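Local structure of sugar ABC transporter substrate-binding protein, BlMnBP1 (Bifidobacterium animalis subsp. lactis ATCC 27673, 6I5R) at residues A[48-53]-A[75-80]; A[41-46]-A[81-86]; A[60-65]-A[351-356]. The protein binds mannobiose and probably delivers manno-oligosaccharides to an ABC transporter for import into the cell. All blocks are in the same frame, centred on the assembly; numbering follows the deposited sequence.

Contact 1 of 3, residues A[48-53]-A[75-80]; sequences DMNLDT and VKVQTD. With BMA (beta-D-mannopyranose), chain B.
Asn-50 ND2 donates a hydrogen bond to Thr-79 OG1, 3.1 Å away. The bond is bent, with an angle of 136° at the hydrogen. Thr-79 OG1 also lies 29° out of the amide plane, so the donor does not point straight at it. The hydroxyl reaches the amide because chi1 of Thr-79 (57°) sets OG1 between its own backbone N and carbonyl carbon. The carbon part of Asn-50 adds packing, with its CB 3.9 Å from Thr-79 CG2. At the other end of the amide, Asn-50 OD1 rests 3.9 Å from Val-77 CG1. These two side chains run past each other in opposite directions. The amide therefore spans two residues of strand 73-79 that face the same way, one polar and one apolar. Just before it in the loop, Asp-48 lies against the mannose of chain B, the reducing-end unit that carries O1. Asp-48 CB is 3.4 Å from this O1. The carboxylate is probably steadied: OD2 forms a salt bridge with Arg-46 NH2, and OD1 accepts a weak bond from Met-49 N. The contact is small and near the surface. It pins the connection between strand 38-44 and helix 59-69 to the neighbouring parallel strand 73-79. These three elements form a beta-alpha-beta crossover, and its first loop lines the sugar pocket, consistent with the fold of bacterial extracellular solute-binding proteins.

Contact 2 of 3, residues A[41-46]-A[81-86]; sequences TFMNNR and SNYADS. With ZN (zinc ion), chain P; BMA (beta-D-mannopyranose), chain C; BMA (beta-D-mannopyranose), chain B.
Tyr-83 has its CG anti to the backbone N (chi1 178°), which carries the ring from the first turn of helix 83-93 against Asn-44 and Asn-45. Asn-45 holds its CG between backbone N and carbonyl carbon (chi1 59°), turning its amide to the sugar. The two residues press together at their bases, Asn-45 CB being 3.5 Å from Tyr-83 CB. Above one face of the ring lies Asn-45 N, displaced toward the rim. Tyr-83 CD1 packs 3.5 Å from Asn-44 O, and the hydroxyl is hydrogen-bonded to Met-102 O. With an alanine here the ring and hydroxyl are gone, which would probably leave Met-102 O without its donor and open a gap beside Asn-45 CB, so that the amide is held less firmly toward the sugar. Asn-44 OD1 accepts from Arg-46 N at 2.8 Å in the carbonyl plane, forming an Asx turn. Farther along the helix, Asp-85 OD2 binds a zinc ion at 2.1 Å, together with two waters. Asn-45 ND2 donates to O6 of the chain C mannose at 3.0 Å and to its O2 at 2.9 Å. One amide nitrogen thus holds two hydroxyls, which probably helps to orient the sugar.

Contact 3 of 3, residues A[60-65]-A[351-356]; sequences KSYIED and AKNEGG
The ring of Tyr-62 and the amide of Asn-353 are turned 44° apart, so they do not stack. A water lies in the ring plane at the edge of Tyr-62, and Lys-57 makes a cation-pi contact with the ring. Met-49, from the loop that follows strand 38-44, also packs on it. The contact joins two helices that are far apart in the sequence: helix 59-69, from the beta-alpha-beta crossover of the solute-binding fold, and the C-terminal end of the short helix 350-353. The backbones stay well separated, with 11.0 Å between the CA atoms of Tyr-62 and Asn-353. A long side chain therefore has to bridge them. Asn-353 ND2 donates to Tyr-62 OH at 3.0 Å. The bond is nearly straight, 164° at the hydrogen, and the hydroxyl lies in the amide plane. Asn-353 CB comes within 3.4 Å of the same hydroxyl, so the oxygen lies close against the base of the side chain. The water is 2.8 Å from Tyr-62 OH. It also lies 2.5 Å from Glu-354 OE2, a distance too short to be trusted in detail. The hydroxyl is thus gripped by an amide and a water together. Glu-354 OE2 accepts from Tyr-54 OH as well. Its other oxygen, OE1, makes a salt bridge with Arg-46 NH1, which links the helix end to the loop that lines the sugar pocket. The chain leaves helical geometry at Glu-354, and Gly-355 follows with positive phi. Gly-356 N donates to Ala-351 O at 2.9 Å, a six-to-one bond that closes the helix end.

From the N terminus, strand 38-44 opens contact 2, the loop after it opens contact 1, and helix 59-69 opens contact 3. Strand 73-79 then closes contact 1, and helix 83-93 closes contact 2 just after it. Contact 1 therefore nests within contact 2. Contact 3 crosses both, because its partner, 351-356, comes almost 300 residues later. The first two contacts meet in the sheet, where Phe-42 O probably accepts a hydrogen bond from Gln-78 N at 2.9 Å. Contacts 1 and 3 meet where Asp-52 packs on the side chain of Lys-60. Contacts 2 and 3 are tied by charge, between the loop after strand 38-44 and the end of helix 350-353.

Contact 1 of 3, residues A[48-53]-A[75-80]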
# COMPACT_ATOMS: atom_id res chain seq x y z
N ASP A 48 3.34 -10.35 -12.01
CA ASP A 48 2.27 -11.27 -12.39
C ASP A 48 1.53 -10.80 -13.65
O ASP A 48 1.25 -11.61 -14.54
CB ASP A 48 1.31 -11.45 -11.21
CG ASP A 48 0.66 -10.14 -10.74
OD1 ASP A 48 1.22 -9.05 -10.98
OD2 ASP A 48 -0.41 -10.24 -10.08
N MET A 49 1.23 -9.51 -13.76
CA MET A 49 0.55 -8.98 -14.94
C MET A 49 1.45 -8.91 -16.17
O MET A 49 0.96 -8.59 -17.27
CB MET A 49 0.01 -7.59 -14.64
CG MET A 49 -1.03 -7.57 -13.57
SD MET A 49 -1.64 -5.93 -13.17
CE MET A 49 -2.25 -5.40 -14.76
N ASN A 50 2.74 -9.13 -16.03
CA ASN A 50 3.63 -9.14 -17.18
C ASN A 50 3.74 -10.52 -17.80
O ASN A 50 4.64 -10.75 -18.61
CB ASN A 50 5.03 -8.63 -16.80
CG ASN A 50 5.70 -7.85 -17.92
OD1 ASN A 50 5.05 -7.43 -18.86
ND2 ASN A 50 7.01 -7.67 -17.82
N LEU A 51 2.85 -11.44 -17.45
CA LEU A 51 2.84 -12.78 -18.00
C LEU A 51 1.59 -13.00 -18.82
O LEU A 51 0.52 -12.47 -18.51
CB LEU A 51 2.89 -13.86 -16.90
CG LEU A 51 4.09 -13.76 -15.95
CD1 LEU A 51 4.13 -14.77 -14.81
CD2 LEU A 51 5.37 -13.89 -16.81
N ASP A 52 1.70 -13.83 -19.86
CA ASP A 52 0.52 -14.13 -20.65
C ASP A 52 -0.51 -14.93 -19.87
O ASP A 52 -1.68 -14.93 -20.25
CB ASP A 52 0.88 -14.94 -21.90
CG ASP A 52 1.75 -14.19 -22.87
OD1 ASP A 52 1.89 -12.96 -22.74
OD2 ASP A 52 2.30 -14.86 -23.77
N THR A 53 -0.11 -15.64 -18.82
CA THR A 53 -1.05 -16.47 -18.08
C THR A 53 -1.67 -15.76 -16.88
O THR A 53 -2.30 -16.42 -16.03
CB THR A 53 -0.37 -17.74 -17.59
OG1 THR A 53 0.79 -17.39 -16.83
CG2 THR A 53 0.01 -18.65 -18.78
N VAL A 75 4.39 1.45 -25.58
CA VAL A 75 4.62 1.31 -24.15
C VAL A 75 5.35 0.00 -23.90
O VAL A 75 4.81 -1.07 -24.17
CB VAL A 75 3.31 1.35 -23.36
CG1 VAL A 75 3.59 1.30 -21.87
CG2 VAL A 75 2.50 2.59 -23.72
N LYS A 76 6.56 0.09 -23.34
CA LYS A 76 7.34 -1.09 -22.98
C LYS A 76 7.29 -1.26 -21.48
O LYS A 76 7.68 -0.35 -20.75
CB LYS A 76 8.79 -0.93 -23.43
CG LYS A 76 8.96 -0.92 -24.94
CD LYS A 76 10.35 -0.48 -25.26
CE LYS A 76 11.36 -1.44 -24.66
NZ LYS A 76 12.68 -1.03 -25.25
N VAL A 77 6.85 -2.43 -21.02
CA VAL A 77 6.67 -2.68 -19.59
C VAL A 77 7.89 -3.41 -19.06
O VAL A 77 8.33 -4.42 -19.65
CB VAL A 77 5.40 -3.50 -19.32
CG1 VAL A 77 5.19 -3.64 -17.82
CG2 VAL A 77 4.22 -2.84 -19.94
N GLN A 78 8.40 -2.95 -17.93
CA GLN A 78 9.45 -3.65 -17.19
C GLN A 78 8.98 -3.90 -15.76
O GLN A 78 8.58 -2.97 -15.06
CB GLN A 78 10.73 -2.82 -17.16
CG GLN A 78 11.32 -2.50 -18.51
CD GLN A 78 12.67 -1.81 -18.38
OE1 GLN A 78 13.04 -1.36 -17.29
NE2 GLN A 78 13.41 -1.75 -19.46
N THR A 79 9.06 -5.15 -15.33
CA THR A 79 8.64 -5.52 -13.98
C THR A 79 9.77 -6.24 -13.28
O THR A 79 10.51 -7.01 -13.90
CB THR A 79 7.39 -6.40 -14.03
OG1 THR A 79 7.65 -7.56 -14.83
CG2 THR A 79 6.25 -5.62 -14.60
N ASP A 80 9.91 -5.98 -11.98
CA ASP A 80 10.93 -6.55 -11.12
C ASP A 80 10.30 -7.16 -9.88
O ASP A 80 9.43 -6.56 -9.26
CB ASP A 80 11.91 -5.46 -10.70
CG ASP A 80 13.04 -5.27 -11.68
OD1 ASP A 80 13.65 -6.31 -12.04
OD2 ASP A 80 13.34 -4.11 -12.09
C1 BMA B . 3.30 -10.31 -7.84
C2 BMA B . 1.97 -9.63 -7.44
C3 BMA B . 2.26 -8.28 -6.79
C4 BMA B . 3.37 -8.40 -5.77
C5 BMA B . 4.59 -9.13 -6.36
C6 BMA B . 5.72 -9.23 -5.37
O1 BMA B . 2.91 -11.57 -8.26
O2 BMA B . 1.34 -10.46 -6.42
O3 BMA B . 1.13 -7.74 -6.20
O4 BMA B . 3.79 -7.10 -5.35
O5 BMA B . 4.18 -10.42 -6.78
O6 BMA B . 6.89 -9.54 -6.14

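Contact 2 of 3, residues A[41-46]-A[81-86]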
# COMPACT_ATOMS: atom_id res chain seq x y z
N THR A 41 9.10 3.68 -21.46
CA THR A 41 9.38 2.53 -20.63
C THR A 41 8.66 2.75 -19.31
O THR A 41 8.86 3.79 -18.65
CB THR A 41 10.88 2.34 -20.43
OG1 THR A 41 11.46 1.95 -21.68
CG2 THR A 41 11.16 1.22 -19.42
N PHE A 42 7.82 1.79 -18.94
CA PHE A 42 6.93 1.85 -17.78
C PHE A 42 7.39 0.77 -16.81
O PHE A 42 7.26 -0.41 -17.10
CB PHE A 42 5.49 1.64 -18.25
CG PHE A 42 4.49 1.37 -17.15
CD1 PHE A 42 4.66 1.88 -15.88
CD2 PHE A 42 3.33 0.63 -17.42
CE1 PHE A 42 3.72 1.64 -14.91
CE2 PHE A 42 2.39 0.39 -16.44
CZ PHE A 42 2.59 0.89 -15.18
N MET A 43 8.01 1.19 -15.70
CA MET A 43 8.48 0.25 -14.68
C MET A 43 7.39 0.07 -13.63
O MET A 43 6.86 1.05 -13.10
CB MET A 43 9.75 0.77 -14.00
CG MET A 43 10.98 0.93 -14.88
SD MET A 43 12.31 1.63 -13.84
CE MET A 43 12.38 0.47 -12.51
N ASN A 44 7.04 -1.17 -13.31
CA ASN A 44 6.10 -1.37 -12.20
C ASN A 44 6.38 -2.70 -11.50
O ASN A 44 7.27 -3.47 -11.88
CB ASN A 44 4.64 -1.28 -12.67
CG ASN A 44 4.22 -2.43 -13.53
OD1 ASN A 44 3.93 -3.51 -13.04
ND2 ASN A 44 4.18 -2.21 -14.82
N ASN A 45 5.61 -2.95 -10.43
CA ASN A 45 5.87 -4.06 -9.54
C ASN A 45 5.06 -5.31 -9.87
O ASN A 45 5.24 -6.34 -9.22
CB ASN A 45 5.54 -3.67 -8.11
CG ASN A 45 4.09 -3.26 -7.96
OD1 ASN A 45 3.58 -2.44 -8.70
ND2 ASN A 45 3.41 -3.86 -7.00
N ARG A 46 4.15 -5.23 -10.83
CA ARG A 46 3.19 -6.30 -11.08
C ARG A 46 3.80 -7.30 -12.07
O ARG A 46 3.40 -7.40 -13.23
CB ARG A 46 1.87 -5.72 -11.57
CG ARG A 46 1.19 -4.84 -10.52
CD ARG A 46 0.84 -5.63 -9.23
NE ARG A 46 0.05 -6.81 -9.54
CZ ARG A 46 -1.27 -6.81 -9.60
NH1 ARG A 46 -1.96 -5.69 -9.37
NH2 ARG A 46 -1.90 -7.92 -9.91
N SER A 81 10.78 -8.34 -9.47
CA SER A 81 10.21 -8.94 -8.26
C SER A 81 10.60 -8.13 -7.03
O SER A 81 9.78 -7.94 -6.13
CB SER A 81 10.65 -10.38 -8.09
OG SER A 81 12.06 -10.42 -7.97
N ASN A 82 11.84 -7.66 -6.99
CA ASN A 82 12.31 -6.84 -5.88
C ASN A 82 12.07 -5.36 -6.21
O ASN A 82 12.98 -4.56 -6.31
CB ASN A 82 13.78 -7.11 -5.61
CG ASN A 82 14.26 -6.49 -4.31
OD1 ASN A 82 13.47 -5.97 -3.53
ND2 ASN A 82 15.58 -6.53 -4.09
N TYR A 83 10.80 -5.01 -6.38
CA TYR A 83 10.49 -3.76 -7.08
C TYR A 83 11.00 -2.54 -6.31
O TYR A 83 11.69 -1.68 -6.88
CB TYR A 83 8.99 -3.61 -7.34
CG TYR A 83 8.79 -2.26 -8.02
CD1 TYR A 83 9.18 -2.08 -9.34
CD2 TYR A 83 8.34 -1.14 -7.31
CE1 TYR A 83 9.06 -0.85 -9.96
CE2 TYR A 83 8.22 0.10 -7.92
CZ TYR A 83 8.58 0.23 -9.26
OH TYR A 83 8.48 1.45 -9.90
N ALA A 84 10.62 -2.40 -5.04
CA ALA A 84 11.00 -1.20 -4.30
C ALA A 84 12.48 -0.91 -4.43
O ALA A 84 12.89 0.23 -4.68
CB ALA A 84 10.62 -1.35 -2.83
N ASP A 85 13.31 -1.95 -4.28
CA ASP A 85 14.75 -1.76 -4.28
C ASP A 85 15.26 -1.41 -5.68
O ASP A 85 16.07 -0.48 -5.83
CB ASP A 85 15.41 -3.03 -3.76
CG ASP A 85 15.14 -3.30 -2.25
OD1 ASP A 85 14.92 -2.34 -1.47
OD2 ASP A 85 15.19 -4.48 -1.83
N SER A 86 14.76 -2.09 -6.71
CA SER A 86 15.26 -1.84 -8.06
C SER A 86 14.79 -0.49 -8.60
O SER A 86 15.56 0.22 -9.27
CB SER A 86 14.85 -2.97 -9.00
OG SER A 86 13.47 -3.11 -9.05
ZN ZN P . 14.15 -5.43 -0.31
C1 BMA C . 3.01 -6.41 -4.40
C2 BMA C . 4.07 -5.53 -3.67
C3 BMA C . 3.34 -4.62 -2.73
C4 BMA C . 2.16 -3.93 -3.41
C5 BMA C . 1.23 -4.95 -4.06
C6 BMA C . 0.09 -4.28 -4.81
O2 BMA C . 4.72 -4.64 -4.58
O3 BMA C . 4.19 -3.62 -2.16
O4 BMA C . 1.45 -3.22 -2.43
O5 BMA C . 2.00 -5.71 -5.01
O6 BMA C . 0.60 -3.52 -5.92
C1 BMA B . 3.30 -10.31 -7.84
C2 BMA B . 1.97 -9.63 -7.44
C3 BMA B . 2.26 -8.28 -6.79
C4 BMA B . 3.37 -8.40 -5.77
C5 BMA B . 4.59 -9.13 -6.36
C6 BMA B . 5.72 -9.23 -5.37
O1 BMA B . 2.91 -11.57 -8.26
O2 BMA B . 1.34 -10.46 -6.42
O3 BMA B . 1.13 -7.74 -6.20
O4 BMA B . 3.79 -7.10 -5.35
O5 BMA B . 4.18 -10.42 -6.78
O6 BMA B . 6.89 -9.54 -6.14
O HOH W 1 14.09 -3.76 0.47
O HOH W 2 16.10 -4.73 -0.14

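Contact 3 of 3, residues A[60-65]-A[351-356]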
# COMPACT_ATOMS: atom_id res chain seq x y z
N LYS A 60 -0.28 -6.43 -21.36
CA LYS A 60 -0.40 -6.41 -22.81
C LYS A 60 -1.80 -6.01 -23.24
O LYS A 60 -1.97 -5.28 -24.23
CB LYS A 60 -0.08 -7.77 -23.41
CG LYS A 60 1.37 -8.15 -23.51
CD LYS A 60 1.46 -9.50 -24.19
CE LYS A 60 2.85 -9.81 -24.67
NZ LYS A 60 3.85 -9.66 -23.59
N SER A 61 -2.81 -6.49 -22.51
CA SER A 61 -4.20 -6.18 -22.82
C SER A 61 -4.51 -4.70 -22.60
O SER A 61 -5.23 -4.08 -23.40
CB SER A 61 -5.13 -7.05 -21.97
OG SER A 61 -6.49 -6.82 -22.30
N TYR A 62 -4.00 -4.12 -21.50
CA TYR A 62 -4.17 -2.70 -21.28
C TYR A 62 -3.47 -1.89 -22.37
O TYR A 62 -4.02 -0.92 -22.90
CB TYR A 62 -3.60 -2.28 -19.92
CG TYR A 62 -4.46 -2.64 -18.76
CD1 TYR A 62 -5.62 -1.94 -18.51
CD2 TYR A 62 -4.10 -3.67 -17.89
CE1 TYR A 62 -6.42 -2.28 -17.44
CE2 TYR A 62 -4.87 -3.99 -16.81
CZ TYR A 62 -6.04 -3.30 -16.59
OH TYR A 62 -6.85 -3.62 -15.53
N ILE A 63 -2.24 -2.28 -22.71
CA ILE A 63 -1.49 -1.49 -23.68
C ILE A 63 -2.15 -1.58 -25.04
O ILE A 63 -2.21 -0.59 -25.79
CB ILE A 63 -0.02 -1.94 -23.72
CG1 ILE A 63 0.58 -1.64 -22.34
CG2 ILE A 63 0.72 -1.21 -24.87
CD1 ILE A 63 1.86 -2.33 -22.03
N GLU A 64 -2.68 -2.75 -25.38
CA GLU A 64 -3.47 -2.88 -26.60
C GLU A 64 -4.65 -1.91 -26.60
O GLU A 64 -4.91 -1.23 -27.60
CB GLU A 64 -3.94 -4.32 -26.72
CG GLU A 64 -4.92 -4.55 -27.80
CD GLU A 64 -5.34 -5.99 -27.86
OE1 GLU A 64 -4.53 -6.80 -28.33
OE2 GLU A 64 -6.48 -6.32 -27.42
N ASP A 65 -5.40 -1.87 -25.49
CA ASP A 65 -6.53 -0.94 -25.41
C ASP A 65 -6.06 0.50 -25.55
O ASP A 65 -6.67 1.29 -26.27
CB ASP A 65 -7.28 -1.12 -24.10
CG ASP A 65 -8.02 -2.41 -24.03
OD1 ASP A 65 -8.33 -2.98 -25.10
OD2 ASP A 65 -8.30 -2.89 -22.92
N ALA A 351 -8.29 0.11 -11.87
CA ALA A 351 -8.83 0.06 -10.52
C ALA A 351 -10.02 -0.89 -10.42
O ALA A 351 -10.11 -1.69 -9.47
CB ALA A 351 -9.19 1.47 -10.07
N LYS A 352 -10.96 -0.83 -11.38
CA LYS A 352 -12.10 -1.74 -11.36
C LYS A 352 -11.66 -3.20 -11.42
O LYS A 352 -12.31 -4.08 -10.84
CB LYS A 352 -13.06 -1.38 -12.51
CG LYS A 352 -14.27 -2.26 -12.67
CD LYS A 352 -15.28 -1.67 -13.69
CE LYS A 352 -14.76 -1.71 -15.13
NZ LYS A 352 -14.85 -3.11 -15.68
N ASN A 353 -10.51 -3.47 -12.03
CA ASN A 353 -10.11 -4.85 -12.30
C ASN A 353 -9.27 -5.46 -11.20
O ASN A 353 -9.37 -6.67 -10.92
CB ASN A 353 -9.39 -4.88 -13.64
CG ASN A 353 -10.32 -4.63 -14.75
OD1 ASN A 353 -11.51 -4.90 -14.60
ND2 ASN A 353 -9.83 -4.09 -15.87
N GLU A 354 -8.47 -4.65 -10.53
CA GLU A 354 -7.62 -5.07 -9.45
C GLU A 354 -8.28 -4.83 -8.11
O GLU A 354 -7.58 -4.76 -7.09
CB GLU A 354 -6.29 -4.33 -9.57
CG GLU A 354 -5.60 -4.66 -10.87
CD GLU A 354 -5.20 -6.11 -10.95
OE1 GLU A 354 -4.67 -6.65 -9.95
OE2 GLU A 354 -5.42 -6.73 -12.02
N GLY A 355 -9.60 -4.68 -8.10
CA GLY A 355 -10.33 -4.61 -6.85
C GLY A 355 -10.07 -3.37 -6.02
O GLY A 355 -10.10 -3.45 -4.80
N GLY A 356 -9.81 -2.23 -6.65
CA GLY A 356 -9.53 -1.01 -5.94
C GLY A 356 -10.47 0.13 -6.30
O GLY A 356 -11.30 0.04 -7.20
O HOH W 3 -5.97 -6.02 -14.36